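Local coordinates for protein alcohol dehydrogenase YqhD (Escherichia coli, PDB 4QGS) that reduces a broad range of short-chain aldehydes to primary alcohols with NADPH, using one catalytic zinc ion per subunit, at residues 22-27 and 34-39; 28-33 and 58-63; 277-282 and 374-379. One frame throughout, in Å; residues are numbered along the deposited sequence. Where two conformers were deposited one is given.

Interaction 1. Residues 22-27 and 34-39; sequences RILFGK and REQIPH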
ATOM      1  N   ARG A  22     -12.419   6.088  10.861  1.00 21.16           N
ATOM      2  CA  ARG A  22     -12.961   5.139  11.821  1.00 20.57           C
ATOM      3  C   ARG A  22     -12.852   3.723  11.278  1.00 21.59           C
ATOM      4  O   ARG A  22     -13.298   3.449  10.172  1.00 22.11           O
ATOM      5  CB  ARG A  22     -14.423   5.459  12.140  1.00 19.12           C
ATOM      6  CG  ARG A  22     -15.098   4.440  13.049  1.00 20.92           C
ATOM      7  CD  ARG A  22     -16.577   4.765  13.236  1.00 23.90           C
ATOM      8  NE  ARG A  22     -16.790   6.081  13.843  1.00 27.19           N
ATOM      9  CZ  ARG A  22     -16.756   6.321  15.150  1.00 24.24           C
ATOM     10  NH1 ARG A  22     -16.512   5.344  16.014  1.00 29.25           N
ATOM     11  NH2 ARG A  22     -16.965   7.551  15.598  1.00 29.20           N
ATOM     12  N   ILE A  23     -12.264   2.830  12.061  1.00 16.17           N
ATOM     13  CA  ILE A  23     -12.104   1.435  11.649  1.00 18.64           C
ATOM     14  C   ILE A  23     -13.178   0.549  12.244  1.00 19.12           C
ATOM     15  O   ILE A  23     -13.316   0.466  13.467  1.00 18.35           O
ATOM     16  CB  ILE A  23     -10.734   0.885  12.074  1.00 19.03           C
ATOM     17  CG1 ILE A  23      -9.605   1.760  11.506  1.00 18.50           C
ATOM     18  CG2 ILE A  23     -10.579  -0.560  11.634  1.00 19.71           C
ATOM     19  CD1 ILE A  23      -9.549   1.784  10.010  1.00 20.37           C
ATOM     20  N   LEU A  24     -13.928  -0.126  11.381  1.00 17.59           N
ATOM     21  CA  LEU A  24     -14.887  -1.122  11.825  1.00 17.19           C
ATOM     22  C   LEU A  24     -14.301  -2.479  11.481  1.00 18.55           C
ATOM     23  O   LEU A  24     -14.303  -2.874  10.319  1.00 19.95           O
ATOM     24  CB  LEU A  24     -16.248  -0.907  11.163  1.00 18.84           C
ATOM     25  CG  LEU A  24     -16.886   0.484  11.315  1.00 24.09           C
ATOM     26  CD1 LEU A  24     -18.198   0.579  10.544  1.00 27.34           C
ATOM     27  CD2 LEU A  24     -17.099   0.833  12.778  1.00 24.44           C
ATOM     28  N   PHE A  25     -13.757  -3.165  12.479  1.00 17.92           N
ATOM     29  CA  PHE A  25     -12.979  -4.378  12.225  1.00 18.93           C
ATOM     30  C   PHE A  25     -13.651  -5.654  12.717  1.00 18.76           C
ATOM     31  O   PHE A  25     -14.240  -5.680  13.800  1.00 24.08           O
ATOM     32  CB  PHE A  25     -11.596  -4.250  12.886  1.00 19.60           C
ATOM     33  CG  PHE A  25     -10.625  -5.347  12.502  1.00 17.23           C
ATOM     34  CD1 PHE A  25      -9.671  -5.123  11.522  1.00 16.22           C
ATOM     35  CD2 PHE A  25     -10.659  -6.586  13.132  1.00 20.62           C
ATOM     36  CE1 PHE A  25      -8.768  -6.125  11.165  1.00 20.41           C
ATOM     37  CE2 PHE A  25      -9.766  -7.599  12.767  1.00 22.00           C
ATOM     38  CZ  PHE A  25      -8.825  -7.364  11.788  1.00 19.16           C
ATOM     39  N   GLY A  26     -13.535  -6.723  11.934  1.00 18.96           N
ATOM     40  CA  GLY A  26     -13.859  -8.050  12.428  1.00 20.89           C
ATOM     41  C   GLY A  26     -14.889  -8.810  11.619  1.00 20.49           C
ATOM     42  O   GLY A  26     -15.481  -8.268  10.692  1.00 20.08           O
ATOM     43  N   LYS A  27     -15.083 -10.072  11.987  1.00 19.93           N
ATOM     44  CA  LYS A  27     -16.073 -10.939  11.360  1.00 21.96           C
ATOM     45  C   LYS A  27     -17.459 -10.321  11.437  1.00 24.75           C
ATOM     46  O   LYS A  27     -17.983 -10.066  12.534  1.00 24.08           O
ATOM     47  CB  LYS A  27     -16.081 -12.312  12.033  1.00 23.74           C
ATOM     48  CG  LYS A  27     -17.102 -13.265  11.435  1.00 25.48           C
ATOM     49  CD  LYS A  27     -17.216 -14.556  12.243  1.00 39.28           C
ATOM     50  CE  LYS A  27     -15.849 -15.110  12.614  1.00 39.06           C
ATOM     51  NZ  LYS A  27     -15.864 -16.590  12.815  1.00 48.36           N
ATOM     52  N   ARG A  34     -24.264   0.491   7.983  1.00 20.34           N
ATOM     53  CA  ARG A  34     -25.452   1.297   7.745  1.00 19.07           C
ATOM     54  C   ARG A  34     -25.537   2.553   8.624  1.00 18.44           C
ATOM     55  O   ARG A  34     -25.875   3.642   8.146  1.00 18.70           O
ATOM     56  CB  ARG A  34     -26.688   0.416   7.953  1.00 18.81           C
ATOM     57  CG  ARG A  34     -27.979   1.078   7.540  1.00 20.36           C
ATOM     58  CD  ARG A  34     -29.169   0.163   7.780  1.00 20.67           C
ATOM     59  NE  ARG A  34     -30.384   0.750   7.223  1.00 21.79           N
ATOM     60  CZ  ARG A  34     -30.973   0.345   6.101  1.00 25.60           C
ATOM     61  NH1 ARG A  34     -32.079   0.948   5.678  1.00 23.50           N
ATOM     62  NH2 ARG A  34     -30.476  -0.669   5.407  1.00 20.79           N
ATOM     63  N   GLU A  35     -25.216   2.405   9.903  1.00 18.02           N
ATOM     64  CA  GLU A  35     -25.358   3.515  10.840  1.00 19.18           C
ATOM     65  C   GLU A  35     -24.366   4.644  10.557  1.00 19.74           C
ATOM     66  O   GLU A  35     -24.537   5.768  11.041  1.00 23.10           O
ATOM     67  CB  GLU A  35     -25.220   3.012  12.281  1.00 26.00           C
ATOM     68  CG  GLU A  35     -23.866   2.462  12.660  1.00 31.49           C
ATOM     69  CD  GLU A  35     -23.867   1.805  14.031  1.00 28.58           C
ATOM     70  OE1 GLU A  35     -23.791   0.558  14.104  1.00 37.63           O
ATOM     71  OE2 GLU A  35     -23.942   2.537  15.035  1.00 36.41           O
ATOM     72  N   GLN A  36     -23.349   4.366   9.744  1.00 18.19           N
ATOM     73  CA  GLN A  36     -22.350   5.393   9.425  1.00 19.36           C
ATOM     74  C   GLN A  36     -22.795   6.343   8.313  1.00 21.66           C
ATOM     75  O   GLN A  36     -22.179   7.382   8.076  1.00 25.08           O
ATOM     76  CB  GLN A  36     -21.024   4.742   9.021  1.00 20.35           C
ATOM     77  CG  GLN A  36     -20.491   3.727   9.998  1.00 20.65           C
ATOM     78  CD  GLN A  36     -20.098   4.322  11.327  1.00 24.72           C
ATOM     79  OE1 GLN A  36     -19.610   5.450  11.399  1.00 30.36           O
ATOM     80  NE2 GLN A  36     -20.304   3.563  12.390  1.00 29.86           N
ATOM     81  N   ILE A  37     -23.866   5.984   7.625  1.00 19.13           N
ATOM     82  CA  ILE A  37     -24.306   6.744   6.465  1.00 19.91           C
ATOM     83  C   ILE A  37     -25.687   7.303   6.758  1.00 24.60           C
ATOM     84  O   ILE A  37     -26.546   6.567   7.245  1.00 21.94           O
ATOM     85  CB  ILE A  37     -24.344   5.863   5.203  1.00 22.44           C
ATOM     86  CG1 ILE A  37     -22.955   5.299   4.896  1.00 20.20           C
ATOM     87  CG2 ILE A  37     -24.893   6.617   4.005  1.00 24.70           C
ATOM     88  CD1 ILE A  37     -22.965   4.344   3.731  1.00 19.97           C
ATOM     89  N   PRO A  38     -25.895   8.601   6.493  1.00 26.06           N
ATOM     90  CA  PRO A  38     -27.191   9.247   6.732  1.00 28.10           C
ATOM     91  C   PRO A  38     -28.328   8.469   6.090  1.00 24.58           C
ATOM     92  O   PRO A  38     -28.180   7.997   4.971  1.00 22.16           O
ATOM     93  CB  PRO A  38     -27.015  10.619   6.084  1.00 28.41           C
ATOM     94  CG  PRO A  38     -25.566  10.908   6.287  1.00 29.77           C
ATOM     95  CD  PRO A  38     -24.869   9.582   6.091  1.00 25.02           C
ATOM     96  N   HIS A  39     -29.441   8.319   6.803  1.00 25.22           N
ATOM     97  CA  HIS A  39     -30.535   7.496   6.307  1.00 25.28           C
ATOM     98  C   HIS A  39     -31.065   7.999   4.964  1.00 25.57           C
ATOM     99  O   HIS A  39     -31.603   7.222   4.182  1.00 26.16           O
ATOM    100  CB  HIS A  39     -31.670   7.447   7.336  1.00 24.10           C
ATOM    101  CG  HIS A  39     -32.388   8.747   7.500  1.00 24.40           C
ATOM    102  ND1 HIS A  39     -32.024   9.688   8.440  1.00 31.55           N
ATOM    103  CD2 HIS A  39     -33.449   9.268   6.837  1.00 32.07           C
ATOM    104  CE1 HIS A  39     -32.831  10.730   8.352  1.00 33.76           C
ATOM    105  NE2 HIS A  39     -33.702  10.502   7.384  1.00 29.18           N
TER
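The polar part of the contact is formed by Arg22 and Gln36, without a hydrogen bond between them. The amide oxygen of Gln36 approaches the bend in the arginine chain, OE1 lying 3.6 Å from Arg22 CD. Arg22 NE is slightly farther from the same Gln36 OE1, at 3.8 Å. The two side chains cross at about a right angle, while the planes of the guanidinium and the amide are 34° apart, an oblique meeting. The extended first two torsions of Arg22 carry CD to the amide oxygen, and the turn at chi3 (-60°) swings NE alongside. The guanidinium remains at the exposed surface.

Strand 22-25 is an outermost strand of the six-stranded parallel sheet in the cofactor-binding half of this iron-containing alcohol dehydrogenase. Its backbone bonds to Val182, Ala184 and Leu186 attach it to strand 183-186. Residues alternate along it: Arg22 and Leu24 project toward 34-39, whereas Phe25 meets the ring of Trp257.

The apolar part is Leu24 against the methylene chain of Gln36, the two coming from opposite directions. Leu24 CD1 sits 3.9 Å from Gln36 CG and also reaches the amide nitrogen, Gln36 NE2, at 4.1 Å. A bend at chi2 (-66°) folds the Gln36 amide back beside this methyl. Gln36 also touches Phe183. Within the returning segment a turn is closed by Ile37 N to Arg34 O at 3.1 Å, and Arg34 NH2 bonds to the carbonyls of Ala64 and Lys66.

Interaction 2. Residues 28-33 and 58-63; sequences GAIAGL and LDQVLD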
ATOM      1  N   GLY A  28     -18.037 -10.060  10.273  1.00 18.85           N
ATOM      2  CA  GLY A  28     -19.366  -9.488  10.203  1.00 25.13           C
ATOM      3  C   GLY A  28     -19.408  -8.010  10.533  1.00 23.39           C
ATOM      4  O   GLY A  28     -20.479  -7.477  10.822  1.00 23.25           O
ATOM      5  N   ALA A  29     -18.253  -7.339  10.464  1.00 20.83           N
ATOM      6  CA  ALA A  29     -18.190  -5.914  10.777  1.00 19.01           C
ATOM      7  C   ALA A  29     -19.067  -5.063   9.866  1.00 17.33           C
ATOM      8  O   ALA A  29     -19.358  -3.921  10.196  1.00 24.00           O
ATOM      9  CB  ALA A  29     -16.735  -5.405  10.721  1.00 18.08           C
ATOM     10  N   ILE A  30     -19.496  -5.609   8.732  1.00 19.23           N
ATOM     11  CA  ILE A  30     -20.394  -4.878   7.849  1.00 19.46           C
ATOM     12  C   ILE A  30     -21.700  -4.538   8.589  1.00 22.32           C
ATOM     13  O   ILE A  30     -22.455  -3.668   8.162  1.00 23.09           O
ATOM     14  CB  ILE A  30     -20.704  -5.682   6.563  1.00 22.59           C
ATOM     15  CG1 ILE A  30     -21.329  -4.789   5.492  1.00 26.65           C
ATOM     16  CG2 ILE A  30     -21.583  -6.887   6.871  1.00 23.10           C
ATOM     17  CD1 ILE A  30     -20.325  -4.016   4.702  1.00 31.80           C
ATOM     18  N   ALA A  31     -21.935  -5.208   9.713  1.00 21.90           N
ATOM     19  CA  ALA A  31     -23.094  -4.909  10.558  1.00 26.23           C
ATOM     20  C   ALA A  31     -23.073  -3.461  11.067  1.00 25.72           C
ATOM     21  O   ALA A  31     -24.109  -2.919  11.454  1.00 28.71           O
ATOM     22  CB  ALA A  31     -23.151  -5.877  11.732  1.00 27.88           C
ATOM     23  N   GLY A  32     -21.893  -2.841  11.063  1.00 21.86           N
ATOM     24  CA  GLY A  32     -21.749  -1.471  11.521  1.00 24.70           C
ATOM     25  C   GLY A  32     -21.814  -0.423  10.424  1.00 21.09           C
ATOM     26  O   GLY A  32     -21.732   0.768  10.703  1.00 22.17           O
ATOM     27  N   LEU A  33     -21.950  -0.865   9.177  1.00 20.73           N
ATOM     28  CA  LEU A  33     -21.894   0.031   8.019  1.00 21.42           C
ATOM     29  C   LEU A  33     -23.051   1.020   7.924  1.00 20.16           C
ATOM     30  O   LEU A  33     -22.858   2.224   7.789  1.00 18.18           O
ATOM     31  CB  LEU A  33     -21.852  -0.796   6.727  1.00 20.11           C
ATOM     32  CG  LEU A  33     -22.055  -0.028   5.415  1.00 20.68           C
ATOM     33  CD1 LEU A  33     -20.905   0.923   5.207  1.00 20.65           C
ATOM     34  CD2 LEU A  33     -22.147  -0.976   4.246  1.00 26.32           C
ATOM     35  N   LEU A  58     -20.340  -7.596  -2.573  1.00 21.83           N
ATOM     36  CA  LEU A  58     -21.182  -6.493  -3.014  1.00 23.63           C
ATOM     37  C   LEU A  58     -22.630  -6.724  -2.595  1.00 26.35           C
ATOM     38  O   LEU A  58     -23.317  -5.787  -2.182  1.00 26.35           O
ATOM     39  CB  LEU A  58     -21.106  -6.302  -4.523  1.00 26.77           C
ATOM     40  CG  LEU A  58     -21.961  -5.139  -5.025  1.00 27.92           C
ATOM     41  CD1 LEU A  58     -21.508  -3.813  -4.398  1.00 29.60           C
ATOM     42  CD2 LEU A  58     -21.933  -5.081  -6.546  1.00 34.95           C
ATOM     43  N   ASP A  59     -23.091  -7.968  -2.697  1.00 24.60           N
ATOM     44  CA  ASP A  59     -24.439  -8.304  -2.243  1.00 27.41           C
ATOM     45  C   ASP A  59     -24.621  -8.045  -0.744  1.00 29.42           C
ATOM     46  O   ASP A  59     -25.704  -7.633  -0.306  1.00 28.40           O
ATOM     47  CB  ASP A  59     -24.776  -9.764  -2.565  1.00 31.85           C
ATOM     48  CG  ASP A  59     -25.038  -9.995  -4.048  1.00 38.03           C
ATOM     49  OD1 ASP A  59     -25.412  -9.041  -4.765  1.00 35.58           O
ATOM     50  OD2 ASP A  59     -24.884 -11.148  -4.493  1.00 39.58           O
ATOM     51  N   GLN A  60     -23.573  -8.273   0.048  1.00 25.06           N
ATOM     52  CA  GLN A  60     -23.661  -7.995   1.486  1.00 23.51           C
ATOM     53  C   GLN A  60     -23.754  -6.502   1.738  1.00 23.81           C
ATOM     54  O   GLN A  60     -24.470  -6.074   2.638  1.00 24.23           O
ATOM     55  CB  GLN A  60     -22.474  -8.578   2.262  1.00 20.85           C
ATOM     56  CG  GLN A  60     -22.494 -10.097   2.399  1.00 28.35           C
ATOM     57  CD  GLN A  60     -21.447 -10.628   3.367  1.00 28.66           C
ATOM     58  OE1 GLN A  60     -20.929  -9.894   4.208  1.00 27.69           O
ATOM     59  NE2 GLN A  60     -21.131 -11.913   3.248  1.00 30.98           N
ATOM     60  N   VAL A  61     -23.032  -5.712   0.946  1.00 23.32           N
ATOM     61  CA  VAL A  61     -23.124  -4.264   1.066  1.00 22.96           C
ATOM     62  C   VAL A  61     -24.529  -3.792   0.685  1.00 22.51           C
ATOM     63  O   VAL A  61     -25.144  -3.001   1.402  1.00 22.67           O
ATOM     64  CB  VAL A  61     -22.066  -3.556   0.195  1.00 25.37           C
ATOM     65  CG1 VAL A  61     -22.241  -2.044   0.275  1.00 22.57           C
ATOM     66  CG2 VAL A  61     -20.672  -3.960   0.658  1.00 20.95           C
ATOM     67  N   LEU A  62     -25.042  -4.296  -0.430  1.00 22.96           N
ATOM     68  CA  LEU A  62     -26.381  -3.929  -0.885  1.00 22.55           C
ATOM     69  C   LEU A  62     -27.431  -4.312   0.156  1.00 24.52           C
ATOM     70  O   LEU A  62     -28.330  -3.517   0.457  1.00 24.62           O
ATOM     71  CB  LEU A  62     -26.687  -4.581  -2.237  1.00 22.64           C
ATOM     72  CG  LEU A  62     -25.826  -4.043  -3.382  1.00 24.41           C
ATOM     73  CD1 LEU A  62     -26.046  -4.850  -4.648  1.00 29.79           C
ATOM     74  CD2 LEU A  62     -26.107  -2.561  -3.634  1.00 22.71           C
ATOM     75  N   ASP A  63     -27.301  -5.502   0.735  1.00 23.20           N
ATOM     76  CA  ASP A  63     -28.225  -5.924   1.795  1.00 26.75           C
ATOM     77  C   ASP A  63     -28.135  -5.040   3.037  1.00 27.54           C
ATOM     78  O   ASP A  63     -29.156  -4.696   3.635  1.00 26.75           O
ATOM     79  CB  ASP A  63     -27.976  -7.382   2.193  1.00 26.89           C
ATOM     80  CG  ASP A  63     -28.754  -7.784   3.434  1.00 36.22           C
ATOM     81  OD1 ASP A  63     -28.207  -7.675   4.554  1.00 42.70           O
ATOM     82  OD2 ASP A  63     -29.925  -8.190   3.295  1.00 39.77           O
TER
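The amide of Gln60 is the flat group of this contact, and Ile30 meets it at the oxygen end: Ile30 CG2 lies beyond Gln60 OE1 at 4.1 Å, somewhat off the amide plane and not over a face. The same oxygen is hydrogen-bonded to the hydroxyl of Tyr190, an NADP(+)-binding residue whose side chain also touches Ile30.

The rest is branched aliphatic packing on Val61 of helix 57-64. Ile30 CD1, placed by chi1 of -165° and chi2 of 83°, stands 4.1 Å from Val61 CG2. Leu33 takes the other branch, its CD2 lying 4.1 Å from Val61 CG1. Each methyl of Val61 has its own partner, and both side chains cross the valine at about a right angle. Ile30 and Leu33 are brought to one side by the 3-10 turn 29-32, whose last bond runs on to Leu33 N from Ile30 O (3.0 Å). Beneath, Val61 continues onto Ile45, Leu101 and Val103 of the parallel sheet.

No hydrogen bond joins the two segments. The contact across them is van der Waals packing, chiefly of methyl groups, and the amide oxygen of Gln60 is satisfied by Tyr190 at the border of the cofactor site.

Interaction 3. Residues 277-282 and 374-379; sequences THMLGH and HGMTQL. With ZN (zinc ion), chain B.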
ATOM      1  N   THR A 277      13.799   1.296  -1.820  1.00 16.19           N
ATOM      2  CA  THR A 277      13.411  -0.042  -2.305  1.00 16.71           C
ATOM      3  C   THR A 277      12.147   0.054  -3.162  1.00 18.27           C
ATOM      4  O   THR A 277      12.080  -0.530  -4.254  1.00 17.00           O
ATOM      5  CB  THR A 277      13.200  -1.030  -1.140  1.00 17.71           C
ATOM      6  OG1 THR A 277      14.466  -1.302  -0.515  1.00 17.27           O
ATOM      7  CG2 THR A 277      12.580  -2.365  -1.633  1.00 17.30           C
ATOM      8  N   HIS A 278      11.160   0.814  -2.690  1.00 16.29           N
ATOM      9  CA  HIS A 278       9.967   1.089  -3.486  1.00 15.22           C
ATOM     10  C   HIS A 278      10.281   1.805  -4.808  1.00 17.99           C
ATOM     11  O   HIS A 278       9.755   1.415  -5.849  1.00 15.72           O
ATOM     12  CB  HIS A 278       8.935   1.902  -2.671  1.00 15.96           C
ATOM     13  CG  HIS A 278       7.908   1.047  -1.987  1.00 16.11           C
ATOM     14  ND1 HIS A 278       8.192   0.284  -0.873  1.00 17.31           N
ATOM     15  CD2 HIS A 278       6.607   0.793  -2.287  1.00 17.07           C
ATOM     16  CE1 HIS A 278       7.113  -0.392  -0.513  1.00 16.69           C
ATOM     17  NE2 HIS A 278       6.133  -0.095  -1.353  1.00 18.22           N
ATOM     18  N   MET A 279      11.132   2.834  -4.781  1.00 15.70           N
ATOM     19  CA  MET A 279      11.405   3.592  -5.998  1.00 18.23           C
ATOM     20  C   MET A 279      12.118   2.734  -7.042  1.00 15.61           C
ATOM     21  O   MET A 279      11.775   2.786  -8.236  1.00 18.06           O
ATOM     22  CB  MET A 279      12.229   4.844  -5.677  1.00 17.39           C
ATOM     23  CG  MET A 279      11.483   5.839  -4.775  1.00 20.35           C
ATOM     24  SD  MET A 279       9.888   6.366  -5.440  1.00 28.17           S
ATOM     25  CE  MET A 279       8.768   5.368  -4.472  1.00 29.73           C
ATOM     26  N   LEU A 280      13.087   1.932  -6.598  1.00 12.55           N
ATOM     27  CA  LEU A 280      13.803   1.020  -7.507  1.00 14.01           C
ATOM     28  C   LEU A 280      12.875  -0.073  -8.011  1.00 15.13           C
ATOM     29  O   LEU A 280      12.880  -0.427  -9.192  1.00 16.48           O
ATOM     30  CB  LEU A 280      15.011   0.384  -6.813  1.00 17.31           C
ATOM     31  CG  LEU A 280      16.220   1.290  -6.518  1.00 23.90           C
ATOM     32  CD1 LEU A 280      17.389   0.465  -5.986  1.00 25.00           C
ATOM     33  CD2 LEU A 280      16.629   2.030  -7.756  1.00 25.66           C
ATOM     34  N   GLY A 281      12.069  -0.606  -7.101  1.00 14.48           N
ATOM     35  CA  GLY A 281      11.110  -1.629  -7.460  1.00 15.19           C
ATOM     36  C   GLY A 281      10.104  -1.165  -8.495  1.00 16.95           C
ATOM     37  O   GLY A 281       9.719  -1.943  -9.387  1.00 14.43           O
ATOM     38  N   HIS A 282       9.675   0.089  -8.389  0.57 16.96           N
ATOM     39  CA  HIS A 282       8.663   0.641  -9.285  0.57 16.53           C
ATOM     40  C   HIS A 282       9.101   0.585 -10.753  0.57 19.26           C
ATOM     41  O   HIS A 282       8.278   0.382 -11.635  0.57 17.09           O
ATOM     42  CB  HIS A 282       8.327   2.087  -8.905  0.57 19.70           C
ATOM     43  CG  HIS A 282       7.437   2.218  -7.702  0.57 20.66           C
ATOM     44  ND1 HIS A 282       7.116   3.441  -7.151  0.57 26.92           N
ATOM     45  CD2 HIS A 282       6.806   1.289  -6.944  0.57 22.78           C
ATOM     46  CE1 HIS A 282       6.325   3.260  -6.108  0.57 25.89           C
ATOM     47  NE2 HIS A 282       6.122   1.964  -5.959  0.57 24.52           N
ATOM     48  N   HIS A 374      12.711   9.923 -14.169  1.00 26.08           N
ATOM     49  CA  HIS A 374      11.698  10.103 -13.140  1.00 27.40           C
ATOM     50  C   HIS A 374      12.210  10.884 -11.931  1.00 24.15           C
ATOM     51  O   HIS A 374      11.496  11.035 -10.939  1.00 24.61           O
ATOM     52  CB  HIS A 374      11.169   8.742 -12.705  1.00 24.52           C
ATOM     53  CG  HIS A 374      10.486   7.990 -13.803  1.00 22.14           C
ATOM     54  ND1 HIS A 374      10.373   6.618 -13.805  1.00 23.67           N
ATOM     55  CD2 HIS A 374       9.865   8.423 -14.925  1.00 21.66           C
ATOM     56  CE1 HIS A 374       9.721   6.233 -14.892  1.00 26.07           C
ATOM     57  NE2 HIS A 374       9.401   7.309 -15.588  1.00 24.58           N
ATOM     58  N   GLY A 375      13.441  11.383 -12.023  1.00 24.13           N
ATOM     59  CA  GLY A 375      14.017  12.220 -10.983  1.00 25.53           C
ATOM     60  C   GLY A 375      14.445  11.461  -9.744  1.00 26.99           C
ATOM     61  O   GLY A 375      14.644  12.052  -8.685  1.00 27.83           O
ATOM     62  N   MET A 376      14.591  10.145  -9.877  1.00 22.81           N
ATOM     63  CA  MET A 376      14.935   9.293  -8.748  1.00 21.06           C
ATOM     64  C   MET A 376      16.449   9.088  -8.643  1.00 22.88           C
ATOM     65  O   MET A 376      16.912   7.964  -8.757  1.00 21.67           O
ATOM     66  CB  MET A 376      14.236   7.934  -8.898  1.00 21.02           C
ATOM     67  CG  MET A 376      12.741   8.040  -9.037  1.00 25.74           C
ATOM     68  SD  MET A 376      11.982   8.648  -7.515  1.00 29.57           S
ATOM     69  CE  MET A 376      10.267   8.723  -8.040  1.00 31.86           C
ATOM     70  N   THR A 377      17.208  10.162  -8.400  1.00 24.99           N
ATOM     71  CA  THR A 377      18.655  10.187  -8.593  1.00 25.79           C
ATOM     72  C   THR A 377      19.436  10.388  -7.236  1.00 24.78           C
ATOM     73  O   THR A 377      20.675  10.321  -7.242  1.00 24.18           O
ATOM     74  CB  THR A 377      19.027  11.328  -9.602  1.00 23.58           C
ATOM     75  OG1 THR A 377      18.471  12.547  -9.089  1.00 29.04           O
ATOM     76  CG2 THR A 377      18.457  11.040 -10.950  1.00 26.89           C
ATOM     77  N   GLN A 378      18.703  10.693  -6.139  1.00 24.28           N
ATOM     78  CA  GLN A 378      19.164  10.936  -4.766  1.00 30.73           C
ATOM     79  C   GLN A 378      18.385  10.136  -3.782  1.00 24.82           C
ATOM     80  O   GLN A 378      17.826  10.718  -2.893  1.00 24.19           O
ATOM     81  CB  GLN A 378      18.886  12.359  -4.327  1.00 38.95           C
ATOM     82  CG  GLN A 378      19.574  13.514  -4.920  1.00 47.34           C
ATOM     83  CD  GLN A 378      19.078  13.750  -6.367  1.00 46.05           C
ATOM     84  OE1 GLN A 378      18.256  12.959  -6.860  1.00 59.18           O
ATOM     85  NE2 GLN A 378      19.386  14.942  -6.937  1.00 56.88           N
ATOM     86  N   LEU A 379      18.299   8.833  -3.908  1.00 22.02           N
ATOM     87  CA  LEU A 379      17.312   8.107  -3.115  1.00 21.00           C
ATOM     88  C   LEU A 379      17.797   7.791  -1.698  1.00 21.12           C
ATOM     89  O   LEU A 379      18.981   7.958  -1.373  1.00 21.22           O
ATOM     90  CB  LEU A 379      16.898   6.814  -3.851  1.00 20.45           C
ATOM     91  CG  LEU A 379      16.333   7.020  -5.263  1.00 20.79           C
ATOM     92  CD1 LEU A 379      16.079   5.650  -5.928  1.00 17.37           C
ATOM     93  CD2 LEU A 379      15.034   7.837  -5.204  1.00 23.08           C
TER
HETATM   94 ZN    ZN B 401       4.139  -0.897  -1.480  1.00 22.30          ZN
HETATM   95  O   HOH W   1       3.486   0.917  -2.302  1.00 26.32           O
HETATM   96  O   HOH W   2       1.994  -1.041  -1.588  1.00 27.91           O
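Zinc lies off another face of the helix that carries Met279 and Leu280 to Leu379, and is bound by His278 NE2 at 2.1 Å. Two waters, Asp205, His209 and His292 complete its ligands. The second ring nitrogen, His278 ND1, is hydrogen-bonded to Glu212, a second-shell carboxylate; with the zinc bond at the other nitrogen, this holds the imidazole at both ends.

Across the contact the packing is apolar and rich in sulfur. Met279 and Met376 cross at about a right angle, the terminal CE of Met376 coming 3.5 Å from Met279 SD. The two sulfurs are also close, Met279 SD to Met376 SD being 3.7 Å. Met279 first points at the loop; chi2 (-56°) then presents the sulfur, and chi3 (102°) turns the end methyl away. Leu379 packs beside it: CD1 is 3.9 Å from Met279 CB, and CD2 lies near Met279 CG. The same Leu379 CD1 meets Leu280 CD2 at 4.1 Å, so this methyl contacts two successive residues of the helix.

A Schellman motif with positive phi at Gly375 ends helix 364-373, and an inverse gamma turn centred on Met376 follows. The chain here packs onto helix 276-288, within the all-helical C-terminal half of iron-containing alcohol dehydrogenases, whose three histidines and one aspartate hold the catalytic metal.

Overall arrangement
Interactions 1 and 2 are neighbours at one end of the cofactor-binding half, their centres 9 Å apart. Their segments alternate along the chain: strand 22-25 runs into 28-33, which continues directly into 34-39, and helix 57-64 follows after strand 42-46. Leu24 touches both, its CD1 lying 3.5 Å from Gly32 O. Interaction 3 comes much later, in the helical C-terminal half, with its centre 38 Å from that of interaction 1 and 40 Å from that of interaction 2, across the centre of the chain. Interaction 1 packs on the edge strand, and interaction 2 links the following turn to helix 57-64 near NADP(+)-binding Tyr190, whereas 277-282 carries a zinc ligand in the other half.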